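Local coordinates for protein guanylate kinase (Coxiella burnetii, PDB 3TR0) that catalyses the ATP-dependent phosphorylation of GMP to GDP and is probably needed for recycling GMP, at residues I124-I129 and E156-Y161. Residues are numbered along the deposited sequence; the frame is centred on the assembly and turned at random.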
loop_
_atom_site.group_PDB
_atom_site.type_symbol
_atom_site.label_atom_id
_atom_site.label_comp_id
_atom_site.label_asym_id
_atom_site.label_seq_id
_atom_site.Cartn_x
_atom_site.Cartn_y
_atom_site.Cartn_z
ATOM N N ILE A 124 -1.362 -3.103 15.153
ATOM C CA ILE A 124 -0.377 -2.261 15.809
ATOM C C ILE A 124 0.336 -3.043 16.908
ATOM O O ILE A 124 -0.303 -3.552 17.830
ATOM C CB ILE A 124 -1.024 -1.009 16.437
ATOM C CG1 ILE A 124 -1.894 -0.275 15.415
ATOM C CG2 ILE A 124 0.043 -0.088 17.004
ATOM C CD1 ILE A 124 -1.138 0.227 14.219
ATOM N N LEU A 125 1.657 -3.137 16.798
ATOM C CA LEU A 125 2.469 -3.853 17.775
ATOM C C LEU A 125 3.152 -2.882 18.720
ATOM O O LEU A 125 3.613 -1.822 18.302
ATOM C CB LEU A 125 3.541 -4.683 17.064
ATOM C CG LEU A 125 3.055 -5.796 16.140
ATOM C CD1 LEU A 125 4.198 -6.279 15.245
ATOM C CD2 LEU A 125 2.478 -6.933 16.956
ATOM N N PRO A 126 3.228 -3.243 20.011
ATOM C CA PRO A 126 4.032 -2.460 20.948
ATOM C C PRO A 126 5.495 -2.820 20.735
ATOM O O PRO A 126 5.769 -3.872 20.164
ATOM C CB PRO A 126 3.561 -2.972 22.313
ATOM C CG PRO A 126 3.196 -4.396 22.056
ATOM C CD PRO A 126 2.621 -4.424 20.648
ATOM N N PRO A 127 6.423 -1.955 21.171
ATOM C CA PRO A 127 7.852 -2.258 21.032
ATOM C C PRO A 127 8.315 -3.284 22.069
ATOM O O PRO A 127 9.420 -3.822 21.969
ATOM C CB PRO A 127 8.517 -0.899 21.262
ATOM C CG PRO A 127 7.558 -0.158 22.129
ATOM C CD PRO A 127 6.189 -0.600 21.700
ATOM N N SER A 128 7.460 -3.557 23.049
ATOM C CA SER A 128 7.748 -4.560 24.069
ATOM C C SER A 128 6.501 -4.829 24.900
ATOM O O SER A 128 5.566 -4.028 24.907
ATOM C CB SER A 128 8.882 -4.088 24.979
ATOM O OG SER A 128 8.476 -2.974 25.757
ATOM N N ILE A 129 6.485 -5.960 25.599
ATOM C CA ILE A 129 5.392 -6.261 26.512
ATOM C C ILE A 129 5.368 -5.234 27.637
ATOM O O ILE A 129 4.304 -4.839 28.107
ATOM C CB ILE A 129 5.515 -7.671 27.118
ATOM C CG1 ILE A 129 5.239 -8.736 26.059
ATOM C CG2 ILE A 129 4.545 -7.836 28.277
ATOM C CD1 ILE A 129 3.810 -8.747 25.567
ATOM N N GLU A 156 -2.856 -12.902 23.763
ATOM C CA GLU A 156 -3.767 -13.702 22.956
ATOM C C GLU A 156 -4.251 -12.902 21.756
ATOM O O GLU A 156 -4.451 -13.449 20.671
ATOM C CB GLU A 156 -4.958 -14.167 23.795
ATOM C CG GLU A 156 -4.579 -15.029 24.986
ATOM C CD GLU A 156 -5.780 -15.430 25.818
ATOM O OE1 GLU A 156 -6.892 -14.933 25.538
ATOM O OE2 GLU A 156 -5.614 -16.243 26.752
ATOM N N GLU A 157 -4.447 -11.602 21.958
ATOM C CA GLU A 157 -4.783 -10.713 20.857
ATOM C C GLU A 157 -3.628 -10.704 19.862
ATOM O O GLU A 157 -3.836 -10.775 18.654
ATOM C CB GLU A 157 -5.049 -9.293 21.364
ATOM C CG GLU A 157 -5.474 -8.300 20.278
ATOM C CD GLU A 157 -6.968 -8.340 19.994
ATOM O OE1 GLU A 157 -7.688 -9.065 20.711
ATOM O OE2 GLU A 157 -7.424 -7.643 19.059
HETATM N N MSE A 158 -2.404 -10.628 20.376
HETATM C CA MSE A 158 -1.234 -10.515 19.507
HETATM C C MSE A 158 -0.940 -11.793 18.720
HETATM O O MSE A 158 -0.371 -11.736 17.635
HETATM C CB MSE A 158 -0.006 -10.059 20.296
HETATM C CG MSE A 158 0.140 -8.547 20.343
HETATM SE SE MSE A 158 1.645 -7.966 21.416
HETATM C CE MSE A 158 1.096 -8.717 23.129
ATOM N N ALA A 159 -1.341 -12.939 19.260
ATOM C CA ALA A 159 -1.165 -14.203 18.554
ATOM C C ALA A 159 -1.967 -14.228 17.255
ATOM O O ALA A 159 -1.722 -15.061 16.382
ATOM C CB ALA A 159 -1.561 -15.367 19.443
ATOM N N HIS A 160 -2.924 -13.313 17.130
ATOM C CA HIS A 160 -3.762 -13.239 15.931
ATOM C C HIS A 160 -3.205 -12.315 14.850
ATOM O O HIS A 160 -3.884 -12.049 13.856
ATOM C CB HIS A 160 -5.185 -12.795 16.289
ATOM C CG HIS A 160 -5.966 -13.823 17.048
ATOM N ND1 HIS A 160 -6.666 -14.832 16.426
ATOM C CD2 HIS A 160 -6.153 -13.998 18.378
ATOM C CE1 HIS A 160 -7.255 -15.586 17.339
ATOM N NE2 HIS A 160 -6.956 -15.103 18.532
ATOM N N TYR A 161 -1.980 -11.830 15.032
ATOM C CA TYR A 161 -1.414 -10.848 14.105
ATOM C C TYR A 161 -1.295 -11.391 12.684
ATOM O O TYR A 161 -1.254 -10.626 11.725
ATOM C CB TYR A 161 -0.045 -10.364 14.584
ATOM C CG TYR A 161 1.081 -11.331 14.269
ATOM C CD1 TYR A 161 1.450 -12.311 15.176
ATOM C CD2 TYR A 161 1.761 -11.269 13.055
ATOM C CE1 TYR A 161 2.472 -13.201 14.893
ATOM C CE2 TYR A 161 2.787 -12.160 12.763
ATOM C CZ TYR A 161 3.134 -13.123 13.690
ATOM O OH TYR A 161 4.150 -14.016 13.423
#
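Met158, a selenomethionine here, reaches from the C-terminal part of helix 147-158 to three apolar side chains of 124-129. Its SE lies at the CG-CD edge of the ring of Pro126, 3.8 Å from CD and 3.9 Å from CG, and its terminal CE meets Ile129 CD1 at 3.6 Å. Nearer the backbone, Met158 CG passes Leu125 CD2 more loosely, at 4.4 Å. The chain runs extended through chi2 (177°) and then bends at chi3 (-61°), which carries CE off the proline and over to the isoleucine. A long, unbranched and polarisable side chain suits this span, while Pro126 offers SE a rigid apolar edge just beyond strand 120-125. In Ile129, chi1 (-71°) puts CG1 beside the backbone N, and the turn at chi2 then directs CD1 to CE. Ser128 is the N-cap of helix 129-137, its OG accepting from Ala131 N. Around these side chains, Leu132 and Phe123 also touch Met158, as does Pro15 of the predicted ATP-binding loop, and Leu205 of the second subunit packs on both Met158 and Ile129. Wholly apolar across its two segments, the contact depends on shape and burial, joining the C-terminal exit of strand 120-125 to a helix end beside the P-loop and the dimer interface.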